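Local coordinates for putative uncharacterized protein pf13_0012 (Plasmodium falciparum, PDB 2VWA), which binds phosphatidylethanolamine through its soluble domain and, as a UIS3-family membrane protein of the sporozoite, is probably needed for liver-stage development of the parasite, at residues Ala31-Glu40 with Asp83-Tyr92. Residues are numbered along the deposited sequence; the frame is centred on the assembly and turned at random.
Sequences ARLSIQKHFE and DLKYHLQKVY. With PTY (phosphatidylethanolamine), chain G.
The phosphatidylethanolamine site of this all-helical soluble domain is built on the packing of helix 21-41 against helix 74-99, where Arg32 meets Asp83 and Gln36 meets His87. The local axes approach to 9.9 Å at an angle of 47°. Arg32 grips Asp83 side-on: NE lies 2.6 Å from OD1 and NH2 2.6 Å from OD2, each bond taking a syn lone pair. Two bonds, one to each oxygen, with the guanidinium and carboxylate planes 11° apart, make it a bidentate salt bridge. Over one face of that guanidinium runs the lipid chain at PTY C21. The extended arm of Arg32 also lies across the imidazole of His87, with CG 3.9 Å from the ring centroid and close to its normal, a CH-pi contact. From the ring's edge, His87 NE2 donates to Gln36 OE1 over 2.9 Å, a bent bond tilted from both planes. With OE1 so engaged, Gln36 NE2 faces the head group, weakly hydrogen-bonded to phosphate oxygen PTY O12. Together with the NE2 bond to Glu40 OE2, second-shell His87 probably fixes the amide's rotation. Val91 CG2 packs beside Gln36 OE1 and near the ester carbonyl oxygen PTY O10. On the side away from the lipid, Ile35 wedges between Leu84 and Leu88, its CD1 3.8 Å from Leu88 CD2. Phe39 takes Leu88 CG over one face and Tyr92 CD1 at its edge. Helix 54-67 adds Phe60 and Val61. An apolar layer between the helices and a mixed polar and apolar face toward the lipid thus form one phospholipid-binding site.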
loop_
_atom_site.group_PDB
_atom_site.type_symbol
_atom_site.label_atom_id
_atom_site.label_comp_id
_atom_site.label_asym_id
_atom_site.label_seq_id
_atom_site.Cartn_x
_atom_site.Cartn_y
_atom_site.Cartn_z
ATOM N N ALA A 31 -4.845 -3.702 -3.065
ATOM C CA ALA A 31 -3.647 -3.135 -2.412
ATOM C C ALA A 31 -3.632 -3.414 -0.910
ATOM O O ALA A 31 -2.568 -3.729 -0.341
ATOM C CB ALA A 31 -3.514 -1.609 -2.682
ATOM N N ARG A 32 -4.823 -3.342 -0.291
ATOM C CA ARG A 32 -4.975 -3.695 1.131
ATOM C C ARG A 32 -4.513 -5.098 1.451
ATOM O O ARG A 32 -3.677 -5.292 2.333
ATOM C CB ARG A 32 -6.409 -3.502 1.620
ATOM C CG ARG A 32 -6.708 -2.085 2.046
ATOM C CD ARG A 32 -8.079 -2.010 2.709
ATOM N NE ARG A 32 -8.570 -0.653 2.631
ATOM C CZ ARG A 32 -9.848 -0.306 2.603
ATOM N NH1 ARG A 32 -10.786 -1.230 2.667
ATOM N NH2 ARG A 32 -10.182 0.981 2.527
ATOM N N LEU A 33 -5.058 -6.092 0.740
ATOM C CA LEU A 33 -4.702 -7.483 1.049
ATOM C C LEU A 33 -3.270 -7.760 0.661
ATOM O O LEU A 33 -2.593 -8.555 1.282
ATOM C CB LEU A 33 -5.649 -8.491 0.379
ATOM C CG LEU A 33 -7.088 -8.400 0.922
ATOM C CD1 LEU A 33 -8.071 -9.045 -0.056
ATOM C CD2 LEU A 33 -7.222 -9.015 2.335
ATOM N N SER A 34 -2.788 -7.078 -0.351
ATOM C CA SER A 34 -1.478 -7.401 -0.856
ATOM C C SER A 34 -0.358 -6.946 0.089
ATOM O O SER A 34 0.625 -7.644 0.288
ATOM C CB SER A 34 -1.337 -6.862 -2.278
ATOM O OG SER A 34 0.019 -6.746 -2.656
ATOM N N ILE A 35 -0.520 -5.784 0.691
ATOM C CA ILE A 35 0.495 -5.264 1.569
ATOM C C ILE A 35 0.299 -5.914 2.945
ATOM O O ILE A 35 1.230 -6.024 3.732
ATOM C CB ILE A 35 0.454 -3.687 1.626
ATOM C CG1 ILE A 35 1.790 -3.121 2.095
ATOM C CG2 ILE A 35 -0.713 -3.156 2.489
ATOM C CD1 ILE A 35 1.814 -1.579 2.130
ATOM N N GLN A 36 -0.930 -6.326 3.230
ATOM C CA GLN A 36 -1.210 -7.087 4.432
ATOM C C GLN A 36 -0.367 -8.365 4.426
ATOM O O GLN A 36 0.352 -8.649 5.389
ATOM C CB GLN A 36 -2.688 -7.424 4.504
ATOM C CG GLN A 36 -3.002 -8.341 5.659
ATOM C CD GLN A 36 -4.464 -8.445 5.953
ATOM O OE1 GLN A 36 -5.278 -7.571 5.599
ATOM N NE2 GLN A 36 -4.816 -9.514 6.630
ATOM N N LYS A 37 -0.451 -9.137 3.339
ATOM C CA LYS A 37 0.404 -10.324 3.204
ATOM C C LYS A 37 1.891 -10.031 3.296
ATOM O O LYS A 37 2.615 -10.800 3.921
ATOM C CB LYS A 37 0.140 -11.082 1.917
ATOM C CG LYS A 37 -1.099 -11.913 1.982
ATOM C CD LYS A 37 -1.689 -11.975 0.583
ATOM C CE LYS A 37 -2.950 -12.808 0.554
ATOM N NZ LYS A 37 -3.035 -13.443 -0.794
ATOM N N HIS A 38 2.351 -8.953 2.667
ATOM C CA HIS A 38 3.751 -8.579 2.807
ATOM C C HIS A 38 4.093 -8.229 4.258
ATOM O O HIS A 38 5.110 -8.657 4.777
ATOM C CB HIS A 38 4.127 -7.438 1.876
ATOM C CG HIS A 38 5.601 -7.176 1.821
ATOM N ND1 HIS A 38 6.222 -6.236 2.619
ATOM C CD2 HIS A 38 6.581 -7.742 1.072
ATOM C CE1 HIS A 38 7.519 -6.229 2.356
ATOM N NE2 HIS A 38 7.761 -7.127 1.416
ATOM N N PHE A 39 3.223 -7.478 4.921
ATOM C CA PHE A 39 3.489 -7.027 6.284
ATOM C C PHE A 39 3.471 -8.155 7.304
ATOM O O PHE A 39 4.171 -8.101 8.305
ATOM C CB PHE A 39 2.474 -5.975 6.662
ATOM C CG PHE A 39 2.672 -5.368 8.019
ATOM C CD1 PHE A 39 3.580 -4.322 8.199
ATOM C CD2 PHE A 39 1.899 -5.795 9.106
ATOM C CE1 PHE A 39 3.723 -3.714 9.437
ATOM C CE2 PHE A 39 2.034 -5.209 10.355
ATOM C CZ PHE A 39 2.937 -4.166 10.533
ATOM N N GLU A 40 2.680 -9.184 7.032
ATOM C CA GLU A 40 2.493 -10.255 7.970
ATOM C C GLU A 40 3.674 -11.196 7.884
ATOM O O GLU A 40 3.887 -11.970 8.782
ATOM C CB GLU A 40 1.167 -10.963 7.714
ATOM C CG GLU A 40 -0.022 -10.238 8.377
ATOM C CD GLU A 40 -1.413 -10.840 8.042
ATOM O OE1 GLU A 40 -1.517 -11.714 7.129
ATOM O OE2 GLU A 40 -2.411 -10.421 8.689
ATOM N N ASP A 83 -4.903 5.304 2.887
ATOM C CA ASP A 83 -5.782 4.190 3.158
ATOM C C ASP A 83 -4.987 2.972 3.614
ATOM O O ASP A 83 -5.319 2.342 4.589
ATOM C CB ASP A 83 -6.628 3.881 1.922
ATOM C CG ASP A 83 -7.706 2.853 2.192
ATOM O OD1 ASP A 83 -7.377 1.672 2.485
ATOM O OD2 ASP A 83 -8.904 3.217 2.110
ATOM N N LEU A 84 -3.919 2.660 2.905
ATOM C CA LEU A 84 -3.016 1.581 3.317
ATOM C C LEU A 84 -2.434 1.779 4.706
ATOM O O LEU A 84 -2.309 0.823 5.452
ATOM C CB LEU A 84 -1.894 1.383 2.286
ATOM C CG LEU A 84 -2.164 0.282 1.262
ATOM C CD1 LEU A 84 -3.599 0.241 0.790
ATOM C CD2 LEU A 84 -1.214 0.428 0.106
ATOM N N LYS A 85 -2.113 3.010 5.064
ATOM C CA LYS A 85 -1.707 3.323 6.428
ATOM C C LYS A 85 -2.738 2.916 7.470
ATOM O O LYS A 85 -2.407 2.227 8.431
ATOM C CB LYS A 85 -1.383 4.806 6.572
ATOM C CG LYS A 85 -0.810 5.187 7.941
ATOM C CD LYS A 85 -0.368 6.615 7.938
ATOM C CE LYS A 85 -0.140 7.101 9.347
ATOM N NZ LYS A 85 -0.223 8.587 9.387
ATOM N N TYR A 86 -3.980 3.320 7.276
ATOM C CA TYR A 86 -5.010 3.029 8.206
ATOM C C TYR A 86 -5.164 1.495 8.326
ATOM O O TYR A 86 -5.268 0.951 9.449
ATOM C CB TYR A 86 -6.330 3.719 7.786
ATOM C CG TYR A 86 -7.446 3.666 8.830
ATOM C CD1 TYR A 86 -8.719 3.177 8.509
ATOM C CD2 TYR A 86 -7.216 4.082 10.153
ATOM C CE1 TYR A 86 -9.757 3.130 9.476
ATOM C CE2 TYR A 86 -8.227 4.048 11.129
ATOM C CZ TYR A 86 -9.491 3.562 10.789
ATOM O OH TYR A 86 -10.468 3.515 11.778
ATOM N N HIS A 87 -5.156 0.814 7.183
ATOM C CA HIS A 87 -5.307 -0.601 7.149
ATOM C C HIS A 87 -4.151 -1.278 7.905
ATOM O O HIS A 87 -4.389 -2.110 8.777
ATOM C CB HIS A 87 -5.376 -1.083 5.694
ATOM C CG HIS A 87 -5.581 -2.559 5.555
ATOM N ND1 HIS A 87 -6.784 -3.174 5.839
ATOM C CD2 HIS A 87 -4.739 -3.543 5.158
ATOM C CE1 HIS A 87 -6.678 -4.471 5.616
ATOM N NE2 HIS A 87 -5.448 -4.724 5.200
ATOM N N LEU A 88 -2.910 -0.902 7.606
ATOM C CA LEU A 88 -1.772 -1.528 8.299
ATOM C C LEU A 88 -1.825 -1.401 9.817
ATOM O O LEU A 88 -1.416 -2.320 10.527
ATOM C CB LEU A 88 -0.426 -1.014 7.776
ATOM C CG LEU A 88 0.383 -1.928 6.857
ATOM C CD1 LEU A 88 -0.370 -3.153 6.301
ATOM C CD2 LEU A 88 0.985 -1.128 5.763
ATOM N N GLN A 89 -2.343 -0.279 10.307
ATOM C CA GLN A 89 -2.437 -0.046 11.732
ATOM C C GLN A 89 -3.315 -1.065 12.377
ATOM O O GLN A 89 -3.013 -1.576 13.459
ATOM C CB GLN A 89 -2.950 1.363 12.006
ATOM C CG GLN A 89 -1.851 2.404 11.823
ATOM C CD GLN A 89 -2.372 3.815 11.865
ATOM O OE1 GLN A 89 -3.572 4.036 11.998
ATOM N NE2 GLN A 89 -1.456 4.795 11.767
ATOM N N LYS A 90 -4.390 -1.385 11.676
ATOM C CA LYS A 90 -5.322 -2.411 12.115
ATOM C C LYS A 90 -4.781 -3.858 11.986
ATOM O O LYS A 90 -5.024 -4.718 12.841
ATOM C CB LYS A 90 -6.609 -2.269 11.331
ATOM C CG LYS A 90 -7.352 -0.986 11.590
ATOM C CD LYS A 90 -8.803 -1.257 11.298
ATOM C CE LYS A 90 -9.512 -0.080 10.734
ATOM N NZ LYS A 90 -9.175 0.082 9.295
ATOM N N VAL A 91 -4.050 -4.122 10.913
ATOM C CA VAL A 91 -3.392 -5.403 10.787
ATOM C C VAL A 91 -2.430 -5.576 11.983
ATOM O O VAL A 91 -2.448 -6.596 12.654
ATOM C CB VAL A 91 -2.666 -5.536 9.413
ATOM C CG1 VAL A 91 -1.769 -6.784 9.381
ATOM C CG2 VAL A 91 -3.690 -5.539 8.238
ATOM N N TYR A 92 -1.634 -4.545 12.261
ATOM C CA TYR A 92 -0.682 -4.564 13.356
ATOM C C TYR A 92 -1.333 -4.723 14.719
ATOM O O TYR A 92 -0.809 -5.395 15.585
ATOM C CB TYR A 92 0.111 -3.259 13.338
ATOM C CG TYR A 92 1.355 -3.255 14.193
ATOM C CD1 TYR A 92 2.200 -4.368 14.218
ATOM C CD2 TYR A 92 1.700 -2.141 14.961
ATOM C CE1 TYR A 92 3.355 -4.376 14.973
ATOM C CE2 TYR A 92 2.867 -2.138 15.743
ATOM C CZ TYR A 92 3.688 -3.272 15.728
ATOM O OH TYR A 92 4.837 -3.341 16.459
HETATM C C1 PTY G . -8.048 -11.406 8.221
HETATM C C2 PTY G . -3.800 -14.920 11.087
HETATM C C3 PTY G . -3.024 -13.956 10.193
HETATM O O4 PTY G . -8.942 -10.432 7.682
HETATM C C5 PTY G . -6.200 -11.697 9.859
HETATM C C6 PTY G . -6.908 -10.698 8.945
HETATM O O7 PTY G . -7.426 -9.601 9.707
HETATM C C8 PTY G . -6.601 -8.388 9.680
HETATM O O10 PTY G . -5.394 -8.471 9.839
HETATM C C11 PTY G . -7.231 -7.025 9.474
HETATM C C12 PTY G . -8.288 -6.774 10.549
HETATM C C13 PTY G . -8.637 -5.296 10.717
HETATM C C14 PTY G . -9.539 -4.777 9.602
HETATM C C15 PTY G . -10.997 -4.662 10.044
HETATM C C16 PTY G . -11.940 -4.584 8.844
HETATM C C17 PTY G . -12.104 -3.136 8.387
HETATM C C18 PTY G . -12.993 -3.014 7.155
HETATM C C19 PTY G . -13.500 -1.585 7.001
HETATM C C20 PTY G . -12.861 -0.895 5.798
HETATM C C21 PTY G . -11.887 0.205 6.209
HETATM C C22 PTY G . -12.610 1.514 6.520
HETATM C C23 PTY G . -12.386 2.575 5.446
HETATM C C24 PTY G . -11.316 3.588 5.854
HETATM C C25 PTY G . -10.729 4.229 4.600
HETATM C C26 PTY G . -9.442 5.004 4.865
HETATM C C27 PTY G . -9.148 5.879 3.656
HETATM C C28 PTY G . -8.334 7.122 3.986
HETATM C C29 PTY G . -7.837 7.752 2.700
HETATM C C30 PTY G . -10.342 -10.393 8.084
HETATM C C31 PTY G . -10.742 -9.846 9.439
HETATM O O30 PTY G . -11.185 -10.808 7.306
HETATM C C32 PTY G . -11.460 -8.507 9.295
HETATM C C33 PTY G . -12.237 -8.172 10.567
HETATM C C34 PTY G . -13.657 -7.701 10.256
HETATM C C35 PTY G . -14.271 -6.994 11.465
HETATM C C36 PTY G . -15.694 -7.486 11.721
HETATM C C37 PTY G . -16.724 -6.415 11.380
HETATM C C38 PTY G . -18.021 -7.043 10.877
HETATM C C39 PTY G . -18.251 -6.754 9.394
HETATM C C40 PTY G . -19.510 -5.912 9.174
HETATM C C41 PTY G . -19.465 -5.175 7.837
HETATM C C42 PTY G . -19.405 -3.660 8.033
HETATM C C43 PTY G . -20.054 -2.924 6.863
HETATM C C44 PTY G . -19.174 -1.792 6.367
HETATM P P1 PTY G . -4.681 -13.188 8.236
HETATM O O11 PTY G . -3.467 -14.074 8.837
HETATM O O12 PTY G . -4.199 -12.549 6.953
HETATM O O13 PTY G . -5.920 -14.056 8.198
HETATM O O14 PTY G . -4.908 -12.014 9.333
HETATM N N1 PTY G . -2.915 -15.977 11.536
#